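Local coordinates for peroxisomal acyl-coenzyme A oxidase 1 (Arabidopsis thaliana, PDB 1W07), which oxidises long- and medium-chain acyl-CoAs to 2-trans-enoyl-CoAs with FAD as cofactor, passing the electrons to O2 to give H2O2 in peroxisomal beta-oxidation, at residues E15-M21 and K546-L552; C301-Y306 and L614-R620; F346-W350 and K534-K538; G379-L383 and C527-V531. The protein carries 1 engineered substitution. The contacts are given in a common frame with arbitrary orientation. Numbering follows the deposited sequence.

Contact 1: residues E15-M21 and K546-L552; sequences EFDVEDM and KGVKKQL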
loop_
_atom_site.group_PDB
_atom_site.type_symbol
_atom_site.label_atom_id
_atom_site.label_comp_id
_atom_site.label_asym_id
_atom_site.label_seq_id
_atom_site.Cartn_x
_atom_site.Cartn_y
_atom_site.Cartn_z
ATOM N N GLU B 15 29.347 -4.214 13.719
ATOM C CA GLU B 15 30.465 -3.383 14.154
ATOM C C GLU B 15 30.069 -2.571 15.383
ATOM O O GLU B 15 30.615 -1.505 15.644
ATOM C CB GLU B 15 30.901 -2.450 13.017
ATOM C CG GLU B 15 31.331 -3.223 11.777
ATOM C CD GLU B 15 31.560 -2.335 10.583
ATOM O OE1 GLU B 15 30.814 -1.341 10.431
ATOM O OE2 GLU B 15 32.461 -2.647 9.776
ATOM N N PHE B 16 29.105 -3.088 16.137
ATOM C CA PHE B 16 28.640 -2.420 17.353
ATOM C C PHE B 16 27.996 -3.507 18.220
ATOM O O PHE B 16 27.587 -4.542 17.689
ATOM C CB PHE B 16 27.630 -1.319 16.990
ATOM C CG PHE B 16 26.308 -1.847 16.521
ATOM C CD1 PHE B 16 25.225 -1.910 17.392
ATOM C CD2 PHE B 16 26.150 -2.326 15.219
ATOM C CE1 PHE B 16 23.998 -2.448 16.979
ATOM C CE2 PHE B 16 24.928 -2.861 14.797
ATOM C CZ PHE B 16 23.855 -2.921 15.682
ATOM N N ASP B 17 27.935 -3.297 19.539
ATOM C CA ASP B 17 27.340 -4.300 20.427
ATOM C C ASP B 17 25.831 -4.126 20.478
ATOM O O ASP B 17 25.320 -3.138 21.014
ATOM C CB ASP B 17 27.927 -4.221 21.840
ATOM C CG ASP B 17 29.335 -4.833 21.936
ATOM O OD1 ASP B 17 29.588 -5.849 21.264
ATOM O OD2 ASP B 17 30.163 -4.314 22.702
ATOM N N VAL B 18 25.133 -5.105 19.905
ATOM C CA VAL B 18 23.680 -5.101 19.819
ATOM C C VAL B 18 22.968 -4.970 21.158
ATOM O O VAL B 18 21.945 -4.296 21.241
ATOM C CB VAL B 18 23.161 -6.382 19.076
ATOM C CG1 VAL B 18 23.567 -7.648 19.846
ATOM C CG2 VAL B 18 21.630 -6.300 18.883
ATOM N N GLU B 19 23.496 -5.608 22.197
ATOM C CA GLU B 19 22.855 -5.543 23.497
ATOM C C GLU B 19 22.717 -4.106 24.003
ATOM O O GLU B 19 21.726 -3.769 24.660
ATOM C CB GLU B 19 23.602 -6.422 24.513
ATOM C CG GLU B 19 23.524 -7.932 24.194
ATOM C CD GLU B 19 22.090 -8.450 23.963
ATOM O OE1 GLU B 19 21.228 -8.291 24.854
ATOM O OE2 GLU B 19 21.820 -9.032 22.890
ATOM N N ASP B 20 23.684 -3.252 23.677
ATOM C CA ASP B 20 23.650 -1.839 24.077
ATOM C C ASP B 20 22.669 -1.064 23.201
ATOM O O ASP B 20 21.985 -0.153 23.674
ATOM C CB ASP B 20 25.038 -1.214 23.956
ATOM C CG ASP B 20 25.989 -1.708 25.033
ATOM O OD1 ASP B 20 25.757 -1.368 26.212
ATOM O OD2 ASP B 20 26.942 -2.444 24.704
ATOM N N MET B 21 22.597 -1.417 21.920
ATOM C CA MET B 21 21.653 -0.756 21.024
ATOM C C MET B 21 20.226 -1.079 21.462
ATOM O O MET B 21 19.320 -0.275 21.263
ATOM C CB MET B 21 21.853 -1.220 19.580
ATOM C CG MET B 21 21.041 -0.413 18.574
ATOM S SD MET B 21 21.503 1.332 18.563
ATOM C CE MET B 21 22.764 1.344 17.279
ATOM N N LYS B 546 30.011 0.079 22.414
ATOM C CA LYS B 546 30.977 0.042 21.329
ATOM C C LYS B 546 30.300 0.196 19.971
ATOM O O LYS B 546 29.464 -0.632 19.589
ATOM C CB LYS B 546 31.759 -1.275 21.335
ATOM C CG LYS B 546 32.711 -1.461 22.492
ATOM C CD LYS B 546 33.661 -2.615 22.203
ATOM C CE LYS B 546 34.650 -2.831 23.334
ATOM N NZ LYS B 546 33.982 -3.384 24.539
ATOM N N GLY B 547 30.676 1.259 19.262
ATOM C CA GLY B 547 30.152 1.530 17.938
ATOM C C GLY B 547 28.688 1.892 17.818
ATOM O O GLY B 547 28.176 2.070 16.716
ATOM N N VAL B 548 28.010 2.002 18.949
ATOM C CA VAL B 548 26.590 2.328 18.967
ATOM C C VAL B 548 26.307 3.706 18.359
ATOM O O VAL B 548 25.583 3.825 17.359
ATOM C CB VAL B 548 26.052 2.272 20.424
ATOM C CG1 VAL B 548 24.602 2.735 20.500
ATOM C CG2 VAL B 548 26.174 0.847 20.946
ATOM N N LYS B 549 26.893 4.749 18.943
ATOM C CA LYS B 549 26.653 6.094 18.441
ATOM C C LYS B 549 27.037 6.224 16.970
ATOM O O LYS B 549 26.381 6.936 16.218
ATOM C CB LYS B 549 27.405 7.134 19.285
ATOM C CG LYS B 549 27.255 8.561 18.745
ATOM C CD LYS B 549 27.865 9.625 19.652
ATOM C CE LYS B 549 26.959 9.946 20.826
ATOM N NZ LYS B 549 27.401 11.183 21.528
ATOM N N LYS B 550 28.090 5.524 16.566
ATOM C CA LYS B 550 28.543 5.568 15.183
ATOM C C LYS B 550 27.463 5.055 14.226
ATOM O O LYS B 550 27.220 5.646 13.163
ATOM C CB LYS B 550 29.811 4.729 15.037
ATOM C CG LYS B 550 30.297 4.562 13.614
ATOM C CD LYS B 550 30.776 5.877 13.015
ATOM C CE LYS B 550 31.212 5.685 11.574
ATOM N NZ LYS B 550 32.188 4.568 11.475
ATOM N N GLN B 551 26.820 3.951 14.590
ATOM C CA GLN B 551 25.769 3.417 13.735
ATOM C C GLN B 551 24.554 4.342 13.724
ATOM O O GLN B 551 23.915 4.493 12.695
ATOM C CB GLN B 551 25.385 2.004 14.176
ATOM C CG GLN B 551 26.476 0.986 13.898
ATOM C CD GLN B 551 26.988 1.082 12.477
ATOM O OE1 GLN B 551 26.217 0.984 11.521
ATOM N NE2 GLN B 551 28.294 1.285 12.327
ATOM N N LEU B 552 24.236 4.966 14.855
ATOM C CA LEU B 552 23.111 5.897 14.902
ATOM C C LEU B 552 23.430 7.106 14.016
ATOM O O LEU B 552 22.546 7.687 13.377
ATOM C CB LEU B 552 22.847 6.355 16.340
ATOM C CG LEU B 552 22.322 5.260 17.275
ATOM C CD1 LEU B 552 22.160 5.814 18.685
ATOM C CD2 LEU B 552 20.991 4.738 16.738
HETATM O O HOH W 1 30.197 0.974 14.505
HETATM O O HOH W 2 29.980 1.902 9.936
HETATM O O HOH W 3 29.593 -2.174 24.382
HETATM O O HOH W 4 32.107 -5.863 23.866
#
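Two helix N-termini meet here: helix 18-26, near the start of the acyl-CoA oxidase chain, and helix 548-566 of the C-terminal helical region, each entered through a short loop, with Asp17 and Gly547 at the N-cap positions. One direct hydrogen bond joins the loops, Asp17 N to Lys546 O at 3.1 Å. Lys546 O also receives a CA-H...O contact from Phe16 CA at 3.0 Å. Gly547 has positive phi, and a beta carbon there would run into Glu15 O, so glycine suits this close approach.

Water does much of the remaining polar work. Water 1 donates to Glu15 O (2.8 Å) and Gly547 O (3.2 Å) and accepts from Gln551 NE2 (2.9 Å); Gln551 NE2 also donates to water 2, at 3.0 Å, which in turn donates weakly to Glu15 OE1 (3.4 Å). The Asp17 side chain makes no capping bond. Its OD2 accepts from water 3, which also donates to Asp20 OD2 (2.7 Å) and accepts from Lys546 N, and from water 4, which accepts from Lys546 NZ; Asp17 OD2 and Lys546 NZ stay 4.3 Å apart, too far for a salt bridge.

Behind these waters, Phe16 packs on Gln551 and on helix 600-605, and Met21 covers Val548, with Met21 SD 3.9 Å from Val548 CG1. Met21 CE also lies 3.9 Å from Leu552 CD2.

Contact 2: residues C301-Y306 and L614-R620; sequences CIATRY and LNSVLGR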
loop_
_atom_site.group_PDB
_atom_site.type_symbol
_atom_site.label_atom_id
_atom_site.label_comp_id
_atom_site.label_asym_id
_atom_site.label_seq_id
_atom_site.Cartn_x
_atom_site.Cartn_y
_atom_site.Cartn_z
ATOM N N CYS B 301 12.410 -5.113 10.243
ATOM C CA CYS B 301 13.093 -6.274 10.810
ATOM C C CYS B 301 12.844 -7.472 9.889
ATOM O O CYS B 301 13.763 -8.216 9.557
ATOM C CB CYS B 301 12.536 -6.558 12.205
ATOM S SG CYS B 301 13.219 -8.012 13.061
ATOM N N ILE B 302 11.598 -7.635 9.449
ATOM C CA ILE B 302 11.238 -8.750 8.579
ATOM C C ILE B 302 11.942 -8.663 7.232
ATOM O O ILE B 302 12.568 -9.625 6.780
ATOM C CB ILE B 302 9.699 -8.814 8.377
ATOM C CG1 ILE B 302 9.018 -9.071 9.735
ATOM C CG2 ILE B 302 9.348 -9.920 7.390
ATOM C CD1 ILE B 302 7.476 -8.924 9.737
ATOM N N ALA B 303 11.840 -7.510 6.586
ATOM C CA ALA B 303 12.453 -7.343 5.281
ATOM C C ALA B 303 13.968 -7.421 5.358
ATOM O O ALA B 303 14.600 -7.993 4.458
ATOM C CB ALA B 303 12.002 -6.012 4.640
ATOM N N THR B 304 14.568 -6.890 6.428
ATOM C CA THR B 304 16.029 -6.939 6.567
ATOM C C THR B 304 16.521 -8.381 6.716
ATOM O O THR B 304 17.448 -8.798 6.024
ATOM C CB THR B 304 16.533 -6.065 7.777
ATOM O OG1 THR B 304 16.181 -4.696 7.559
ATOM C CG2 THR B 304 18.047 -6.145 7.901
ATOM N N ARG B 305 15.901 -9.156 7.601
ATOM C CA ARG B 305 16.335 -10.538 7.772
ATOM C C ARG B 305 16.097 -11.338 6.498
ATOM O O ARG B 305 16.992 -12.046 6.027
ATOM C CB ARG B 305 15.608 -11.179 8.963
ATOM C CG ARG B 305 16.008 -10.590 10.314
ATOM C CD ARG B 305 15.221 -11.226 11.447
ATOM N NE ARG B 305 15.707 -10.796 12.754
ATOM C CZ ARG B 305 15.043 -10.951 13.890
ATOM N NH1 ARG B 305 15.573 -10.524 15.027
ATOM N NH2 ARG B 305 13.849 -11.522 13.889
ATOM N N TYR B 306 14.902 -11.233 5.919
ATOM C CA TYR B 306 14.663 -11.974 4.690
ATOM C C TYR B 306 15.616 -11.555 3.566
ATOM O O TYR B 306 15.988 -12.379 2.732
ATOM C CB TYR B 306 13.228 -11.797 4.221
ATOM C CG TYR B 306 12.921 -12.625 2.998
ATOM C CD1 TYR B 306 12.865 -14.020 3.075
ATOM C CD2 TYR B 306 12.700 -12.024 1.759
ATOM C CE1 TYR B 306 12.591 -14.789 1.947
ATOM C CE2 TYR B 306 12.430 -12.787 0.628
ATOM C CZ TYR B 306 12.376 -14.162 0.727
ATOM O OH TYR B 306 12.105 -14.910 -0.396
ATOM N N LEU B 614 6.582 -10.992 16.049
ATOM C CA LEU B 614 6.792 -10.702 14.637
ATOM C C LEU B 614 5.834 -11.492 13.772
ATOM O O LEU B 614 5.404 -11.006 12.722
ATOM C CB LEU B 614 8.231 -11.020 14.215
ATOM C CG LEU B 614 9.305 -9.933 14.382
ATOM C CD1 LEU B 614 10.633 -10.424 13.808
ATOM C CD2 LEU B 614 8.863 -8.665 13.671
ATOM N N ASN B 615 5.533 -12.718 14.202
ATOM C CA ASN B 615 4.604 -13.599 13.486
ATOM C C ASN B 615 4.936 -13.629 11.998
ATOM O O ASN B 615 4.058 -13.439 11.159
ATOM C CB ASN B 615 3.181 -13.085 13.692
ATOM C CG ASN B 615 2.133 -14.105 13.319
ATOM O OD1 ASN B 615 2.237 -15.275 13.685
ATOM N ND2 ASN B 615 1.099 -13.663 12.617
ATOM N N SER B 616 6.206 -13.887 11.695
ATOM C CA SER B 616 6.698 -13.884 10.326
ATOM C C SER B 616 7.657 -15.005 10.022
ATOM O O SER B 616 8.668 -15.176 10.703
ATOM C CB SER B 616 7.420 -12.568 10.047
ATOM O OG SER B 616 8.068 -12.606 8.786
ATOM N N VAL B 617 7.351 -15.746 8.971
ATOM C CA VAL B 617 8.197 -16.847 8.564
ATOM C C VAL B 617 9.433 -16.289 7.851
ATOM O O VAL B 617 10.535 -16.802 8.011
ATOM C CB VAL B 617 7.436 -17.803 7.603
ATOM C CG1 VAL B 617 8.405 -18.835 7.046
ATOM C CG2 VAL B 617 6.262 -18.487 8.347
ATOM N N LEU B 618 9.254 -15.225 7.076
ATOM C CA LEU B 618 10.376 -14.649 6.346
ATOM C C LEU B 618 11.329 -13.930 7.289
ATOM O O LEU B 618 12.534 -13.851 7.031
ATOM C CB LEU B 618 9.875 -13.660 5.287
ATOM C CG LEU B 618 8.789 -14.128 4.308
ATOM C CD1 LEU B 618 8.638 -13.057 3.250
ATOM C CD2 LEU B 618 9.139 -15.482 3.664
ATOM N N GLY B 619 10.774 -13.429 8.394
ATOM C CA GLY B 619 11.562 -12.682 9.347
ATOM C C GLY B 619 12.008 -13.396 10.603
ATOM O O GLY B 619 12.415 -12.752 11.567
ATOM N N ARG B 620 11.933 -14.721 10.596
ATOM C CA ARG B 620 12.329 -15.512 11.747
ATOM C C ARG B 620 13.734 -15.142 12.176
ATOM O O ARG B 620 14.618 -14.931 11.348
ATOM C CB ARG B 620 12.315 -17.011 11.423
ATOM C CG ARG B 620 10.959 -17.661 11.270
ATOM C CD ARG B 620 11.174 -19.135 10.889
ATOM N NE ARG B 620 11.937 -19.841 11.913
ATOM C CZ ARG B 620 11.399 -20.379 13.006
ATOM N NH1 ARG B 620 10.089 -20.305 13.214
ATOM N NH2 ARG B 620 12.175 -20.960 13.916
#
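Close to the FAD site, a type I beta turn from Val617 to Arg620 packs against helix 278-309 of the C-terminal helical part of the acyl-CoA oxidase fold. Tyr306 brings the contact nearest the cofactor: its side chain is about 5 Å from FAD and about 3 Å from that of the FAD-binding Arg310, nearest atoms in each case.

Ser616 braces the turn with an ST motif, its OG accepting from Gly619 N at 2.9 Å; Ser616 OG is also bonded to Ser408 O. Gly619 comes so near the helix, 4.0 Å from Ile302 CA to Gly619 CA, that a beta carbon pointing this way would collide with Ile302 CG1. Ile302 packs between Leu614, which ends helix 611-614, and Ser616 and Gly619, with Ile302 CG2 3.3 Å from Ser616 OG and Ile302 CG1 4.0 Å from Leu614 CD2. Leu614 CD1 rests 3.6 Å from Cys301 SG.

Arg305 supplies the direct polar link. Its guanidinium reaches Gly619 O edge-on, with Arg305 NH2 donating at 3.0 Å, while NH1 forms a salt bridge with Asp605 of helix 600-605. Leu618, on the turn, covers the tyrosine: it makes a CH-pi contact over the face of the ring, Leu618 CD1 lying 4.3 Å from the Tyr306 ring centroid and 8° off the ring normal.

Contact 3: residues F346-W350 and K534-K538; sequences FVGEW and KFIAK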
loop_
_atom_site.group_PDB
_atom_site.type_symbol
_atom_site.label_atom_id
_atom_site.label_comp_id
_atom_site.label_asym_id
_atom_site.label_seq_id
_atom_site.Cartn_x
_atom_site.Cartn_y
_atom_site.Cartn_z
ATOM N N PHE B 346 13.177 8.340 18.068
ATOM C CA PHE B 346 13.763 9.487 18.766
ATOM C C PHE B 346 12.825 10.708 18.765
ATOM O O PHE B 346 12.707 11.414 19.777
ATOM C CB PHE B 346 15.119 9.834 18.131
ATOM C CG PHE B 346 16.151 8.723 18.256
ATOM C CD1 PHE B 346 17.096 8.507 17.254
ATOM C CD2 PHE B 346 16.157 7.876 19.365
ATOM C CE1 PHE B 346 18.026 7.460 17.352
ATOM C CE2 PHE B 346 17.077 6.827 19.479
ATOM C CZ PHE B 346 18.016 6.618 18.463
ATOM N N VAL B 347 12.148 10.951 17.647
ATOM C CA VAL B 347 11.238 12.081 17.605
ATOM C C VAL B 347 10.078 11.776 18.550
ATOM O O VAL B 347 9.464 12.677 19.113
ATOM C CB VAL B 347 10.720 12.359 16.163
ATOM C CG1 VAL B 347 9.567 11.431 15.814
ATOM C CG2 VAL B 347 10.312 13.824 16.038
ATOM N N GLY B 348 9.801 10.491 18.734
ATOM C CA GLY B 348 8.735 10.084 19.631
ATOM C C GLY B 348 9.155 10.338 21.066
ATOM O O GLY B 348 8.329 10.686 21.917
ATOM N N GLU B 349 10.444 10.161 21.346
ATOM C CA GLU B 349 10.957 10.394 22.698
ATOM C C GLU B 349 10.789 11.873 23.018
ATOM O O GLU B 349 10.371 12.235 24.123
ATOM C CB GLU B 349 12.449 10.041 22.786
ATOM C CG GLU B 349 12.758 8.565 23.065
ATOM C CD GLU B 349 14.257 8.251 22.991
ATOM O OE1 GLU B 349 15.082 9.145 23.285
ATOM O OE2 GLU B 349 14.609 7.102 22.657
ATOM N N TRP B 350 11.135 12.720 22.046
ATOM C CA TRP B 350 11.038 14.166 22.209
ATOM C C TRP B 350 9.584 14.579 22.423
ATOM O O TRP B 350 9.290 15.399 23.290
ATOM C CB TRP B 350 11.603 14.878 20.978
ATOM C CG TRP B 350 11.438 16.368 21.036
ATOM C CD1 TRP B 350 12.181 17.250 21.775
ATOM C CD2 TRP B 350 10.442 17.150 20.367
ATOM N NE1 TRP B 350 11.703 18.532 21.608
ATOM C CE2 TRP B 350 10.637 18.500 20.750
ATOM C CE3 TRP B 350 9.398 16.844 19.482
ATOM C CZ2 TRP B 350 9.825 19.539 20.276
ATOM C CZ3 TRP B 350 8.587 17.883 19.012
ATOM C CH2 TRP B 350 8.809 19.210 19.409
ATOM N N LYS B 534 15.801 16.594 15.510
ATOM C CA LYS B 534 15.726 15.809 16.741
ATOM C C LYS B 534 16.655 14.596 16.713
ATOM O O LYS B 534 17.135 14.153 17.759
ATOM C CB LYS B 534 14.294 15.360 17.012
ATOM C CG LYS B 534 13.339 16.521 17.143
ATOM C CD LYS B 534 13.797 17.461 18.238
ATOM C CE LYS B 534 13.020 18.757 18.213
ATOM N NZ LYS B 534 13.475 19.644 19.315
ATOM N N PHE B 535 16.907 14.056 15.525
ATOM C CA PHE B 535 17.824 12.927 15.377
ATOM C C PHE B 535 19.247 13.444 15.619
ATOM O O PHE B 535 20.032 12.817 16.325
ATOM C CB PHE B 535 17.709 12.327 13.970
ATOM C CG PHE B 535 18.131 10.885 13.879
ATOM C CD1 PHE B 535 17.600 10.065 12.892
ATOM C CD2 PHE B 535 19.043 10.344 14.784
ATOM C CE1 PHE B 535 17.968 8.718 12.806
ATOM C CE2 PHE B 535 19.418 9.002 14.709
ATOM C CZ PHE B 535 18.875 8.186 13.714
ATOM N N ILE B 536 19.578 14.589 15.026
ATOM C CA ILE B 536 20.897 15.202 15.202
ATOM C C ILE B 536 21.095 15.571 16.684
ATOM O O ILE B 536 22.202 15.482 17.218
ATOM C CB ILE B 536 21.034 16.481 14.330
ATOM C CG1 ILE B 536 21.023 16.095 12.853
ATOM C CG2 ILE B 536 22.305 17.250 14.701
ATOM C CD1 ILE B 536 21.126 17.272 11.896
ATOM N N ALA B 537 20.016 15.982 17.343
ATOM C CA ALA B 537 20.091 16.348 18.752
ATOM C C ALA B 537 20.324 15.099 19.591
ATOM O O ALA B 537 21.012 15.136 20.613
ATOM C CB ALA B 537 18.804 17.032 19.194
ATOM N N LYS B 538 19.744 13.987 19.155
ATOM C CA LYS B 538 19.879 12.738 19.885
ATOM C C LYS B 538 21.331 12.300 19.934
ATOM O O LYS B 538 21.787 11.757 20.944
ATOM C CB LYS B 538 19.041 11.645 19.225
ATOM C CG LYS B 538 19.119 10.294 19.934
ATOM C CD LYS B 538 18.520 10.359 21.333
ATOM C CE LYS B 538 18.594 9.005 22.028
ATOM N NZ LYS B 538 17.919 9.039 23.355
HETATM O O HOH W 5 16.950 6.207 23.582
#
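The CA-to-CB bond of Phe346, first in the segment, points toward helix 516-538. Its ring edge meets the face of Phe535 in an offset edge-to-face pair, centroids 5.1 Å apart and planes at 70°, with Phe346 CE1 and Phe535 CE2 3.4 Å apart; Lys538 CG lies over one face of the Phe346 ring, a CH-pi contact at 3.7 Å from the centroid. Val347 adds a lighter touch, its CG2 4.2 Å from Lys534 CG. One turn beyond Phe346, Glu349 OE1 forms a salt bridge with Lys538 NZ at 2.8 Å; NZ also donates to Gln541 OE1, and water 5 bridges Glu349 OE2 to the same amine. Trp350 then receives Lys534: NZ stands 3.5 Å from the centroid of the five-membered ring, a cation-pi contact, with Lys534 CE also over that face.

The segment axes cross at 89°, 9.4 Å apart. Helix 548-566 packs on Phe346 and Phe535, while helix 370-398 touches Val347 and Trp350 through Leu380.

Contact 4: residues G379-L383 and C527-V531; sequences GLKSL and CQLIV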
loop_
_atom_site.group_PDB
_atom_site.type_symbol
_atom_site.label_atom_id
_atom_site.label_comp_id
_atom_site.label_asym_id
_atom_site.label_seq_id
_atom_site.Cartn_x
_atom_site.Cartn_y
_atom_site.Cartn_z
ATOM N N GLY B 379 1.418 17.691 12.782
ATOM C CA GLY B 379 2.282 17.448 11.639
ATOM C C GLY B 379 3.101 16.179 11.742
ATOM O O GLY B 379 3.268 15.452 10.754
ATOM N N LEU B 380 3.615 15.907 12.936
ATOM C CA LEU B 380 4.417 14.707 13.141
ATOM C C LEU B 380 3.554 13.473 13.056
ATOM O O LEU B 380 3.996 12.450 12.559
ATOM C CB LEU B 380 5.131 14.759 14.494
ATOM C CG LEU B 380 6.271 15.780 14.618
ATOM C CD1 LEU B 380 6.884 15.723 16.023
ATOM C CD2 LEU B 380 7.309 15.484 13.539
ATOM N N LYS B 381 2.325 13.569 13.555
ATOM C CA LYS B 381 1.393 12.446 13.505
ATOM C C LYS B 381 1.164 12.119 12.033
ATOM O O LYS B 381 1.198 10.956 11.632
ATOM C CB LYS B 381 0.066 12.808 14.201
ATOM C CG LYS B 381 -0.976 11.691 14.229
ATOM C CD LYS B 381 -1.743 11.614 12.921
ATOM C CE LYS B 381 -2.835 10.562 12.962
ATOM N NZ LYS B 381 -3.547 10.471 11.658
ATOM N N SER B 382 0.955 13.154 11.223
ATOM C CA SER B 382 0.737 12.993 9.779
ATOM C C SER B 382 1.961 12.450 9.059
ATOM O O SER B 382 1.875 11.516 8.260
ATOM C CB SER B 382 0.377 14.342 9.145
ATOM O OG SER B 382 0.099 14.186 7.776
ATOM N N LEU B 383 3.105 13.065 9.330
ATOM C CA LEU B 383 4.336 12.659 8.681
ATOM C C LEU B 383 4.730 11.210 8.956
ATOM O O LEU B 383 4.938 10.436 8.032
ATOM C CB LEU B 383 5.480 13.591 9.095
ATOM C CG LEU B 383 6.754 13.474 8.244
ATOM C CD1 LEU B 383 6.586 14.318 6.990
ATOM C CD2 LEU B 383 7.965 13.954 9.030
ATOM N N CYS B 527 7.848 19.688 9.004
ATOM C CA CYS B 527 7.839 18.494 9.855
ATOM C C CYS B 527 9.084 17.632 9.668
ATOM O O CYS B 527 9.576 17.045 10.637
ATOM C CB CYS B 527 6.608 17.643 9.574
ATOM S SG CYS B 527 5.091 18.484 9.982
ATOM N N GLN B 528 9.589 17.539 8.435
ATOM C CA GLN B 528 10.784 16.735 8.172
ATOM C C GLN B 528 11.990 17.374 8.846
ATOM O O GLN B 528 12.844 16.677 9.398
ATOM C CB GLN B 528 11.022 16.588 6.660
ATOM C CG GLN B 528 9.952 15.738 5.964
ATOM C CD GLN B 528 10.072 15.726 4.447
ATOM O OE1 GLN B 528 10.580 16.671 3.839
ATOM N NE2 GLN B 528 9.550 14.674 3.824
ATOM N N LEU B 529 12.061 18.700 8.792
ATOM C CA LEU B 529 13.155 19.428 9.435
ATOM C C LEU B 529 13.153 19.069 10.922
ATOM O O LEU B 529 14.198 18.798 11.498
ATOM C CB LEU B 529 12.953 20.933 9.275
ATOM C CG LEU B 529 13.773 21.845 10.195
ATOM C CD1 LEU B 529 15.275 21.686 9.944
ATOM C CD2 LEU B 529 13.333 23.280 9.958
ATOM N N ILE B 530 11.969 19.068 11.537
ATOM C CA ILE B 530 11.857 18.730 12.953
ATOM C C ILE B 530 12.424 17.321 13.238
ATOM O O ILE B 530 13.185 17.125 14.194
ATOM C CB ILE B 530 10.381 18.807 13.406
ATOM C CG1 ILE B 530 9.888 20.263 13.337
ATOM C CG2 ILE B 530 10.228 18.244 14.806
ATOM C CD1 ILE B 530 8.407 20.459 13.695
ATOM N N VAL B 531 12.053 16.337 12.420
ATOM C CA VAL B 531 12.531 14.977 12.623
ATOM C C VAL B 531 14.055 14.943 12.475
ATOM O O VAL B 531 14.763 14.348 13.288
ATOM C CB VAL B 531 11.872 14.002 11.601
ATOM C CG1 VAL B 531 12.360 12.582 11.850
ATOM C CG2 VAL B 531 10.348 14.055 11.723
#
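The two helical segments cross almost at right angles, 89° between their directions and 9.9 Å between axes at closest approach. The nearest alpha carbons belong to Gly379 and Cys527, 5.9 Å apart. Glycine matters at that point: Gly379 CA sits 3.4 Å from Cys527 SG, and a beta carbon there would collide with the sulphur.

No hydrogen bond passes between the segments. Leu383 contributes the most buried surface; its CA-to-CB bond points toward helix 516-538, and Leu383 CD2 lies 3.6 Å from Val531 CG2 and 4.0 Å from Cys527 CB, while Leu383 CD1 touches Gln528 CG at 3.8 Å. Leu380 approaches with its end, Leu380 CD2 standing 3.8 Å from Val531 CG2 and 4.2 Å from Ile530 CG2. Gln528 meets Leu383 most closely through CG; its OE1 accepts a hydrogen bond from Arg490.

Leu380 also meets helix 328-363, and Cys527 touches Gln431 of helix 427-443. The crossing is thus buried, mainly apolar packing in the all-helical portion of an acyl-CoA oxidase, joining helix 370-398 of the C-alpha1 domain to the more C-terminal helices; the nearest atoms of Gly379 and the side chain of Glu424, the probable proton acceptor, are about 11 Å apart.

Contacts 3 and 4 share helix 516-538, which crosses two successive helices, 328-363 and 370-398; they touch where Val347 CG2 meets Leu380 CD1 at 3.9 Å. Contact 4, nearest the chain centre, has no hydrogen bond across it and is mainly apolar, whereas contact 3, partly buried, adds charge and cation-pi pairing to its aromatic packing. Contact 1 lies farthest out, its centre about 27 Å from the chain centre, and is rich in bridging water; it joins contact 3 through Leu552, whose CD2 is 3.9 Å from Phe346 CZ. Contact 2 touches none of the others, and is buried beside FAD, where one hydrogen bond between the segments, from Arg305, accompanies apolar packing.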